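Local atomic coordinates of protein P47 (Clostridium botulinum, PDB entry 6EKT), a protein that may form part of a progenitor complex that shields botulinum neurotoxin in the host gut, and has a fold like that of tubular lipid-binding proteins. Residues V182-E187 / I407-K412; N401-L406 / V428-Q433; S254-N259 / N267-I272. All coordinates share one frame; numbering follows the deposited sequence.

Contact 1 of 3, residues V182-E187 / I407-K412; sequences VTSDIE and INNTIK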
loop_
_atom_site.group_PDB
_atom_site.type_symbol
_atom_site.label_atom_id
_atom_site.label_comp_id
_atom_site.label_asym_id
_atom_site.label_seq_id
_atom_site.Cartn_x
_atom_site.Cartn_y
_atom_site.Cartn_z
ATOM N N VAL A 182 -2.993 10.840 10.508
ATOM C CA VAL A 182 -1.696 11.518 10.456
ATOM C C VAL A 182 -0.709 10.857 11.450
ATOM O O VAL A 182 0.462 10.708 11.145
ATOM C CB VAL A 182 -1.835 13.044 10.709
ATOM C CG1 VAL A 182 -0.486 13.756 10.694
ATOM C CG2 VAL A 182 -2.783 13.699 9.697
ATOM N N THR A 183 -1.204 10.482 12.634
ATOM C CA THR A 183 -0.432 9.743 13.649
ATOM C C THR A 183 -1.095 8.376 13.842
ATOM O O THR A 183 -2.291 8.225 13.593
ATOM C CB THR A 183 -0.489 10.464 15.003
ATOM O OG1 THR A 183 -1.863 10.731 15.307
ATOM C CG2 THR A 183 0.282 11.785 14.953
ATOM N N SER A 184 -0.346 7.400 14.333
ATOM C CA SER A 184 -0.873 6.047 14.479
ATOM C C SER A 184 0.019 5.194 15.353
ATOM O O SER A 184 1.086 5.633 15.777
ATOM C CB SER A 184 -0.998 5.375 13.109
ATOM O OG SER A 184 0.285 4.998 12.624
ATOM N N ASP A 185 -0.427 3.958 15.575
ATOM C CA ASP A 185 0.317 2.963 16.333
ATOM C C ASP A 185 1.538 2.475 15.556
ATOM O O ASP A 185 2.547 2.105 16.147
ATOM C CB ASP A 185 -0.623 1.809 16.732
ATOM C CG ASP A 185 -1.579 2.194 17.876
ATOM O OD1 ASP A 185 -1.094 2.679 18.913
ATOM O OD2 ASP A 185 -2.816 2.023 17.748
ATOM N N ILE A 186 1.449 2.505 14.230
ATOM C CA ILE A 186 2.527 2.044 13.362
ATOM C C ILE A 186 3.154 3.260 12.665
ATOM O O ILE A 186 2.762 3.663 11.562
ATOM C CB ILE A 186 2.029 0.918 12.419
ATOM C CG1 ILE A 186 1.468 -0.247 13.249
ATOM C CG2 ILE A 186 3.159 0.385 11.550
ATOM C CD1 ILE A 186 0.409 -1.065 12.539
ATOM N N GLU A 187 4.122 3.850 13.359
ATOM C CA GLU A 187 4.719 5.143 13.021
ATOM C C GLU A 187 5.324 5.224 11.609
ATOM O O GLU A 187 5.223 6.266 10.945
ATOM C CB GLU A 187 5.781 5.497 14.071
ATOM C CG GLU A 187 6.318 6.915 14.011
ATOM C CD GLU A 187 7.087 7.278 15.264
ATOM O OE1 GLU A 187 8.331 7.295 15.209
ATOM O OE2 GLU A 187 6.457 7.515 16.322
ATOM N N ILE A 407 -3.346 -2.837 7.447
ATOM C CA ILE A 407 -4.377 -2.402 6.511
ATOM C C ILE A 407 -5.417 -1.489 7.211
ATOM O O ILE A 407 -6.090 -0.710 6.545
ATOM C CB ILE A 407 -4.922 -3.599 5.672
ATOM C CG1 ILE A 407 -5.430 -3.130 4.292
ATOM C CG2 ILE A 407 -5.891 -4.437 6.485
ATOM C CD1 ILE A 407 -5.703 -4.251 3.296
ATOM N N ASN A 408 -5.463 -1.546 8.553
ATOM C CA ASN A 408 -6.328 -0.681 9.374
ATOM C C ASN A 408 -5.656 0.549 9.983
ATOM O O ASN A 408 -6.337 1.392 10.545
ATOM C CB ASN A 408 -6.985 -1.486 10.502
ATOM C CG ASN A 408 -8.051 -2.421 9.994
ATOM O OD1 ASN A 408 -8.752 -2.126 9.022
ATOM N ND2 ASN A 408 -8.166 -3.562 10.630
ATOM N N ASN A 409 -4.337 0.659 9.846
ATOM C CA ASN A 409 -3.560 1.696 10.545
ATOM C C ASN A 409 -3.757 3.151 10.076
ATOM O O ASN A 409 -3.862 4.073 10.898
ATOM C CB ASN A 409 -2.069 1.359 10.469
ATOM C CG ASN A 409 -1.242 2.239 11.366
ATOM O OD1 ASN A 409 -1.269 2.100 12.600
ATOM N ND2 ASN A 409 -0.537 3.184 10.764
ATOM N N THR A 410 -3.753 3.351 8.758
ATOM C CA THR A 410 -3.607 4.673 8.166
ATOM C C THR A 410 -4.864 5.095 7.407
ATOM O O THR A 410 -5.409 6.153 7.682
ATOM C CB THR A 410 -2.333 4.748 7.285
ATOM O OG1 THR A 410 -1.195 4.480 8.111
ATOM C CG2 THR A 410 -2.167 6.139 6.629
ATOM N N ILE A 411 -5.321 4.261 6.479
ATOM C CA ILE A 411 -6.510 4.563 5.690
ATOM C C ILE A 411 -7.597 3.596 6.084
ATOM O O ILE A 411 -7.428 2.386 5.962
ATOM C CB ILE A 411 -6.238 4.482 4.159
ATOM C CG1 ILE A 411 -5.156 5.499 3.744
ATOM C CG2 ILE A 411 -7.528 4.617 3.316
ATOM C CD1 ILE A 411 -5.434 6.959 4.076
ATOM N N LYS A 412 -8.700 4.148 6.567
ATOM C CA LYS A 412 -9.908 3.376 6.763
ATOM C C LYS A 412 -10.950 3.849 5.762
ATOM O O LYS A 412 -11.459 4.968 5.861
ATOM C CB LYS A 412 -10.411 3.520 8.199
ATOM C CG LYS A 412 -9.457 2.917 9.231
ATOM C CD LYS A 412 -10.113 2.707 10.593
ATOM C CE LYS A 412 -10.374 4.004 11.356
ATOM N NZ LYS A 412 -9.107 4.758 11.574
#
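A polar, amide-mediated contact joins Asn409, where helix 403-409 gives way to strand 411-413, to Ser184 and Ile186 in the loop that leaves strand 178-181. Swinging CG anti to the backbone N (chi1 -170°) sends the Asn409 amide across to the loop, where both of its ends are used. Asn409 ND2 donates to Ser184 OG at 2.7 Å, with the hydroxyl oxygen close to the amide plane. Asn409 ND2 also donates to Thr410 OG1 at 3.0 Å, a partner tilted somewhat from that plane. Asn409 OD1 accepts from Ile186 N at 3.2 Å; this bond is bent, 140° at the hydrogen, and the donor is tilted 32° from the carbonyl plane. Ile186 adds its CD1, 3.6 Å from Asn409 OD1, and packs also against Asp405 of the helix. Ser184 OG has a second partner in Asn190 OD1, further along the loop, while the backbone O of Asn409 accepts from Asn181 ND2, at the end of strand 178-181. With one end donating twice and the other accepting, the buried amide has its polar atoms satisfied and its rotation fixed, which ties the loop to the junction between helix 403-409 and strand 411-413.

Contact 2 of 3, residues N401-L406 / V428-Q433; sequences NNFVDL and VGFCIQ
In this TULIP-family protein, helix 403-409 lies against strand 430-434 of a six-stranded antiparallel sheet, and this contact is the apolar seam between the first turn of the helix and that strand. Phe403 and Leu406, three residues apart on the helix, face Phe430 and Ile432, two apart on the strand, and all four are buried. Most of the touching falls to the CD1 methyl of Ile432. Ile432 CD1 sits 3.8 Å from Phe403 CD1 and 3.7 Å from Leu406 CD1, filling the angle between ring and leucine branch. Ile432 reaches that place because CG1 stands beside its backbone N, anti to the carbonyl carbon (chi1 -64°), with CD1 extended beyond it, while Ile432 CG2 lies 4.1 Å from Phe403 CB. Phe430 swings the other way, CG anti to the backbone N, and brings the rim of its ring to the far end of Phe403. There Phe430 CE2 lies 3.9 Å from Phe403 CE1, which comes in near the plane of the Phe430 ring. The two rings are inclined at 59°, their centroids 5.7 Å apart. Just ahead of the helix, Asn401 forms an Asx turn: its OD1 accepts from Phe403 N at 3.2 Å in a nearly straight bond, and its CA rests over the centre of one face of the Phe403 ring. Met251 of helix 244-252 touches Phe403, Leu406 and Phe430, and Phe247 of that helix stacks on Phe430. Val424 of the adjoining strand 421-426 packs on both phenylalanines, so two helices meet over this part of the sheet.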
loop_
_atom_site.group_PDB
_atom_site.type_symbol
_atom_site.label_atom_id
_atom_site.label_comp_id
_atom_site.label_asym_id
_atom_site.label_seq_id
_atom_site.Cartn_x
_atom_site.Cartn_y
_atom_site.Cartn_z
ATOM N N ASN A 401 3.272 -11.299 11.467
ATOM C CA ASN A 401 2.024 -11.063 10.778
ATOM C C ASN A 401 1.190 -10.066 11.587
ATOM O O ASN A 401 0.486 -10.470 12.511
ATOM C CB ASN A 401 1.271 -12.388 10.525
ATOM C CG ASN A 401 -0.073 -12.186 9.815
ATOM O OD1 ASN A 401 -0.658 -11.107 9.851
ATOM N ND2 ASN A 401 -0.572 -13.241 9.182
ATOM N N ASN A 402 1.305 -8.775 11.258
ATOM C CA ASN A 402 0.393 -7.732 11.782
ATOM C C ASN A 402 -0.411 -7.089 10.636
ATOM O O ASN A 402 -0.704 -5.887 10.667
ATOM C CB ASN A 402 1.175 -6.654 12.554
ATOM C CG ASN A 402 2.141 -5.871 11.667
ATOM O OD1 ASN A 402 2.443 -6.270 10.541
ATOM N ND2 ASN A 402 2.614 -4.737 12.170
ATOM N N PHE A 403 -0.775 -7.904 9.650
ATOM C CA PHE A 403 -1.233 -7.404 8.344
ATOM C C PHE A 403 -2.615 -6.751 8.419
ATOM O O PHE A 403 -2.861 -5.736 7.743
ATOM C CB PHE A 403 -1.183 -8.527 7.297
ATOM C CG PHE A 403 0.191 -9.201 7.168
ATOM C CD1 PHE A 403 1.377 -8.461 7.311
ATOM C CD2 PHE A 403 0.288 -10.565 6.865
ATOM C CE1 PHE A 403 2.625 -9.069 7.187
ATOM C CE2 PHE A 403 1.539 -11.177 6.729
ATOM C CZ PHE A 403 2.704 -10.423 6.886
ATOM N N VAL A 404 -3.493 -7.315 9.253
ATOM C CA VAL A 404 -4.805 -6.685 9.528
ATOM C C VAL A 404 -4.575 -5.290 10.117
ATOM O O VAL A 404 -5.191 -4.323 9.656
ATOM C CB VAL A 404 -5.728 -7.558 10.428
ATOM C CG1 VAL A 404 -6.959 -6.789 10.890
ATOM C CG2 VAL A 404 -6.162 -8.815 9.689
ATOM N N ASP A 405 -3.687 -5.194 11.117
ATOM C CA ASP A 405 -3.319 -3.896 11.703
ATOM C C ASP A 405 -2.747 -2.918 10.677
ATOM O O ASP A 405 -3.125 -1.740 10.676
ATOM C CB ASP A 405 -2.351 -4.037 12.884
ATOM C CG ASP A 405 -2.966 -4.755 14.076
ATOM O OD1 ASP A 405 -4.205 -4.877 14.182
ATOM O OD2 ASP A 405 -2.186 -5.223 14.919
ATOM N N LEU A 406 -1.864 -3.400 9.800
ATOM C CA LEU A 406 -1.322 -2.544 8.738
ATOM C C LEU A 406 -2.429 -1.972 7.867
ATOM O O LEU A 406 -2.481 -0.760 7.614
ATOM C CB LEU A 406 -0.271 -3.270 7.868
ATOM C CG LEU A 406 1.044 -3.702 8.525
ATOM C CD1 LEU A 406 2.031 -4.163 7.465
ATOM C CD2 LEU A 406 1.685 -2.614 9.384
ATOM N N VAL A 428 8.465 -7.315 -5.572
ATOM C CA VAL A 428 9.185 -6.024 -5.490
ATOM C C VAL A 428 8.597 -5.180 -4.353
ATOM O O VAL A 428 9.243 -5.018 -3.300
ATOM C CB VAL A 428 9.301 -5.240 -6.833
ATOM C CG1 VAL A 428 10.263 -4.067 -6.660
ATOM C CG2 VAL A 428 9.787 -6.145 -7.951
ATOM N N GLY A 429 7.372 -4.682 -4.548
ATOM C CA GLY A 429 6.580 -4.161 -3.432
ATOM C C GLY A 429 5.891 -5.281 -2.663
ATOM O O GLY A 429 5.811 -6.421 -3.124
ATOM N N PHE A 430 5.377 -4.939 -1.496
ATOM C CA PHE A 430 4.683 -5.896 -0.648
ATOM C C PHE A 430 3.191 -5.553 -0.596
ATOM O O PHE A 430 2.823 -4.446 -0.195
ATOM C CB PHE A 430 5.331 -5.885 0.750
ATOM C CG PHE A 430 4.889 -7.000 1.652
ATOM C CD1 PHE A 430 5.310 -8.322 1.426
ATOM C CD2 PHE A 430 4.086 -6.734 2.765
ATOM C CE1 PHE A 430 4.911 -9.349 2.281
ATOM C CE2 PHE A 430 3.693 -7.762 3.630
ATOM C CZ PHE A 430 4.110 -9.067 3.389
ATOM N N CYS A 431 2.343 -6.509 -0.980
ATOM C CA CYS A 431 0.915 -6.218 -1.176
ATOM C C CYS A 431 0.052 -7.056 -0.255
ATOM O O CYS A 431 0.142 -8.284 -0.259
ATOM C CB CYS A 431 0.517 -6.417 -2.633
ATOM S SG CYS A 431 -1.219 -6.039 -2.971
ATOM N N ILE A 432 -0.747 -6.369 0.548
ATOM C CA ILE A 432 -1.699 -6.992 1.470
ATOM C C ILE A 432 -3.097 -6.684 0.916
ATOM O O ILE A 432 -3.399 -5.530 0.652
ATOM C CB ILE A 432 -1.542 -6.427 2.903
ATOM C CG1 ILE A 432 -0.145 -6.772 3.471
ATOM C CG2 ILE A 432 -2.651 -6.943 3.822
ATOM C CD1 ILE A 432 0.262 -5.960 4.697
ATOM N N GLN A 433 -3.924 -7.711 0.733
ATOM C CA GLN A 433 -5.294 -7.518 0.218
ATOM C C GLN A 433 -6.269 -8.148 1.194
ATOM O O GLN A 433 -5.929 -9.143 1.876
ATOM C CB GLN A 433 -5.460 -8.137 -1.170
ATOM C CG GLN A 433 -4.614 -7.510 -2.275
ATOM C CD GLN A 433 -4.335 -8.471 -3.425
ATOM O OE1 GLN A 433 -4.335 -9.690 -3.239
ATOM N NE2 GLN A 433 -4.101 -7.933 -4.619
#

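Contact 3 of 3, residues S254-N259 / N267-I272; sequences SRLSSN and NNFEVI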
loop_
_atom_site.group_PDB
_atom_site.type_symbol
_atom_site.label_atom_id
_atom_site.label_comp_id
_atom_site.label_asym_id
_atom_site.label_seq_id
_atom_site.Cartn_x
_atom_site.Cartn_y
_atom_site.Cartn_z
ATOM N N SER A 254 14.236 -6.049 11.111
ATOM C CA SER A 254 14.108 -6.511 12.508
ATOM C C SER A 254 13.739 -7.995 12.676
ATOM O O SER A 254 13.514 -8.463 13.817
ATOM C CB SER A 254 13.102 -5.643 13.264
ATOM O OG SER A 254 11.802 -5.937 12.797
ATOM N N ARG A 255 13.704 -8.737 11.564
ATOM C CA ARG A 255 13.378 -10.166 11.605
ATOM C C ARG A 255 14.418 -11.075 10.950
ATOM O O ARG A 255 14.449 -12.251 11.263
ATOM C CB ARG A 255 12.012 -10.443 10.979
ATOM C CG ARG A 255 10.831 -9.777 11.698
ATOM C CD ARG A 255 10.591 -10.377 13.086
ATOM N NE ARG A 255 10.456 -11.836 13.037
ATOM C CZ ARG A 255 10.496 -12.636 14.097
ATOM N NH1 ARG A 255 10.668 -12.141 15.315
ATOM N NH2 ARG A 255 10.369 -13.948 13.941
ATOM N N LEU A 256 15.244 -10.543 10.043
ATOM C CA LEU A 256 16.210 -11.392 9.289
ATOM C C LEU A 256 17.203 -12.123 10.209
ATOM O O LEU A 256 17.704 -13.182 9.839
ATOM C CB LEU A 256 16.975 -10.588 8.233
ATOM C CG LEU A 256 18.035 -9.560 8.671
ATOM C CD1 LEU A 256 19.457 -10.149 8.789
ATOM C CD2 LEU A 256 18.049 -8.378 7.701
ATOM N N SER A 257 17.467 -11.549 11.388
ATOM C CA SER A 257 18.456 -12.112 12.334
ATOM C C SER A 257 17.828 -12.920 13.481
ATOM O O SER A 257 18.531 -13.311 14.429
ATOM C CB SER A 257 19.348 -11.004 12.890
ATOM O OG SER A 257 18.625 -10.148 13.761
ATOM N N SER A 258 16.524 -13.192 13.388
ATOM C CA SER A 258 15.796 -13.971 14.417
ATOM C C SER A 258 16.358 -15.376 14.722
ATOM O O SER A 258 16.138 -15.869 15.825
ATOM C CB SER A 258 14.300 -14.069 14.098
ATOM O OG SER A 258 14.119 -14.637 12.819
ATOM N N ASN A 259 17.047 -16.009 13.757
ATOM C CA ASN A 259 17.665 -17.332 13.974
ATOM C C ASN A 259 19.203 -17.279 14.050
ATOM O O ASN A 259 19.870 -18.316 13.968
ATOM C CB ASN A 259 17.212 -18.343 12.907
ATOM C CG ASN A 259 15.698 -18.529 12.869
ATOM O OD1 ASN A 259 15.067 -18.358 11.830
ATOM N ND2 ASN A 259 15.115 -18.850 13.995
ATOM N N ASN A 267 20.449 -4.079 15.034
ATOM C CA ASN A 267 21.452 -3.002 15.068
ATOM C C ASN A 267 22.750 -3.321 14.281
ATOM O O ASN A 267 23.528 -2.409 13.982
ATOM C CB ASN A 267 21.771 -2.619 16.521
ATOM C CG ASN A 267 22.508 -3.719 17.258
ATOM O OD1 ASN A 267 21.985 -4.821 17.459
ATOM N ND2 ASN A 267 23.746 -3.441 17.635
ATOM N N ASN A 268 22.963 -4.600 13.945
ATOM C CA ASN A 268 24.106 -5.027 13.121
ATOM C C ASN A 268 23.899 -4.826 11.631
ATOM O O ASN A 268 24.812 -5.071 10.831
ATOM C CB ASN A 268 24.451 -6.501 13.395
ATOM C CG ASN A 268 24.946 -6.718 14.811
ATOM O OD1 ASN A 268 24.225 -7.229 15.668
ATOM N ND2 ASN A 268 26.166 -6.279 15.076
ATOM N N PHE A 269 22.704 -4.369 11.246
ATOM C CA PHE A 269 22.361 -4.245 9.843
ATOM C C PHE A 269 21.723 -2.887 9.566
ATOM O O PHE A 269 21.310 -2.193 10.495
ATOM C CB PHE A 269 21.366 -5.339 9.432
ATOM C CG PHE A 269 21.819 -6.743 9.749
ATOM C CD1 PHE A 269 21.521 -7.334 11.000
ATOM C CD2 PHE A 269 22.517 -7.492 8.802
ATOM C CE1 PHE A 269 21.917 -8.642 11.300
ATOM C CE2 PHE A 269 22.913 -8.809 9.098
ATOM C CZ PHE A 269 22.613 -9.382 10.340
ATOM N N GLU A 270 21.635 -2.541 8.282
ATOM C CA GLU A 270 20.989 -1.313 7.838
ATOM C C GLU A 270 20.585 -1.430 6.371
ATOM O O GLU A 270 21.150 -2.235 5.622
ATOM C CB GLU A 270 21.927 -0.104 8.046
ATOM C CG GLU A 270 23.074 -0.013 7.053
ATOM C CD GLU A 270 24.067 1.076 7.402
ATOM O OE1 GLU A 270 24.981 0.796 8.183
ATOM O OE2 GLU A 270 23.938 2.212 6.896
ATOM N N VAL A 271 19.630 -0.585 5.968
ATOM C CA VAL A 271 19.199 -0.499 4.589
ATOM C C VAL A 271 20.019 0.564 3.856
ATOM O O VAL A 271 20.086 1.714 4.288
ATOM C CB VAL A 271 17.682 -0.150 4.490
ATOM C CG1 VAL A 271 17.299 0.176 3.055
ATOM C CG2 VAL A 271 16.838 -1.301 5.017
ATOM N N ILE A 272 20.648 0.167 2.753
ATOM C CA ILE A 272 21.264 1.115 1.831
ATOM C C ILE A 272 20.203 1.471 0.782
ATOM O O ILE A 272 19.680 0.586 0.095
ATOM C CB ILE A 272 22.515 0.493 1.149
ATOM C CG1 ILE A 272 23.486 -0.087 2.194
ATOM C CG2 ILE A 272 23.178 1.468 0.169
ATOM C CD1 ILE A 272 24.153 0.904 3.145
#
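Phe269, Leu256 and Ser257 make up this contact, and Phe269 gives the largest share of the buried surface. Its side chain leaves the start of strand 269-273 with CG beside the backbone N (chi1 -54°) and reaches across to the loop that follows helix 244-252. Leu256 meets it with a single methyl: Leu256 CD1 stands over one face of the ring, 3.7 Å from the Phe269 centroid and 14° off the ring normal, a CH-pi contact. The ring atom nearest Leu256 CD1 is Phe269 CZ, at 3.6 Å, so the methyl is shifted slightly from the centre toward the far end of the ring. Leu256 has CG between its backbone N and carbonyl carbon (chi1 71°), a less common choice for leucine, and this helps to carry the methyl over the ring. Ser257, the next residue, adds its CB, which lies 3.8 Å from Phe269 CE1 and approaches the ring obliquely. Its hydroxyl has a separate use, in a weak hydrogen bond to the backbone O of Ile264.

Leu256 and Ser257 are the two central residues of a type I beta turn running from Arg255 to Ser258. The turn is closed by Ser258 N donating to Arg255 O at 3.1 Å. Ser258 OG donates to Arg255 O as well, at 2.9 Å, giving the carbonyl two donors from one residue. Around the contact, Phe306 meets the Phe269 ring edge-to-face, Leu287 of strand 279-288 packs on that ring, and Phe397 packs on Leu256. What results is a small hydrophobic cluster in which the corner of a beta turn packs over the phenylalanine that opens a strand, joining the loop after helix 244-252 to the antiparallel sheet that strand enters.

In the fold
Contacts 1 and 2 share helix 403-409, contact 2 using its first turn and contact 1 the region leading into strand 411-413; their centres are about 13 Å apart. They touch directly: Ile186 CD1 packs 3.7 Å from Leu406 CD2, and Ile407 CD1 lies 3.7 Å from Ile432 O. A buried apolar seam and the hydrogen bonds of the Asn409 amide thus hold the helix, and along the chain the two contacts cross. Contact 3 stands apart, its centre about 19 Å from that of contact 2 and about 24 Å from that of contact 1. Helix 244-252 nevertheless bridges the gap: it covers the aromatic residues of contact 2 and leads into the turn of contact 3.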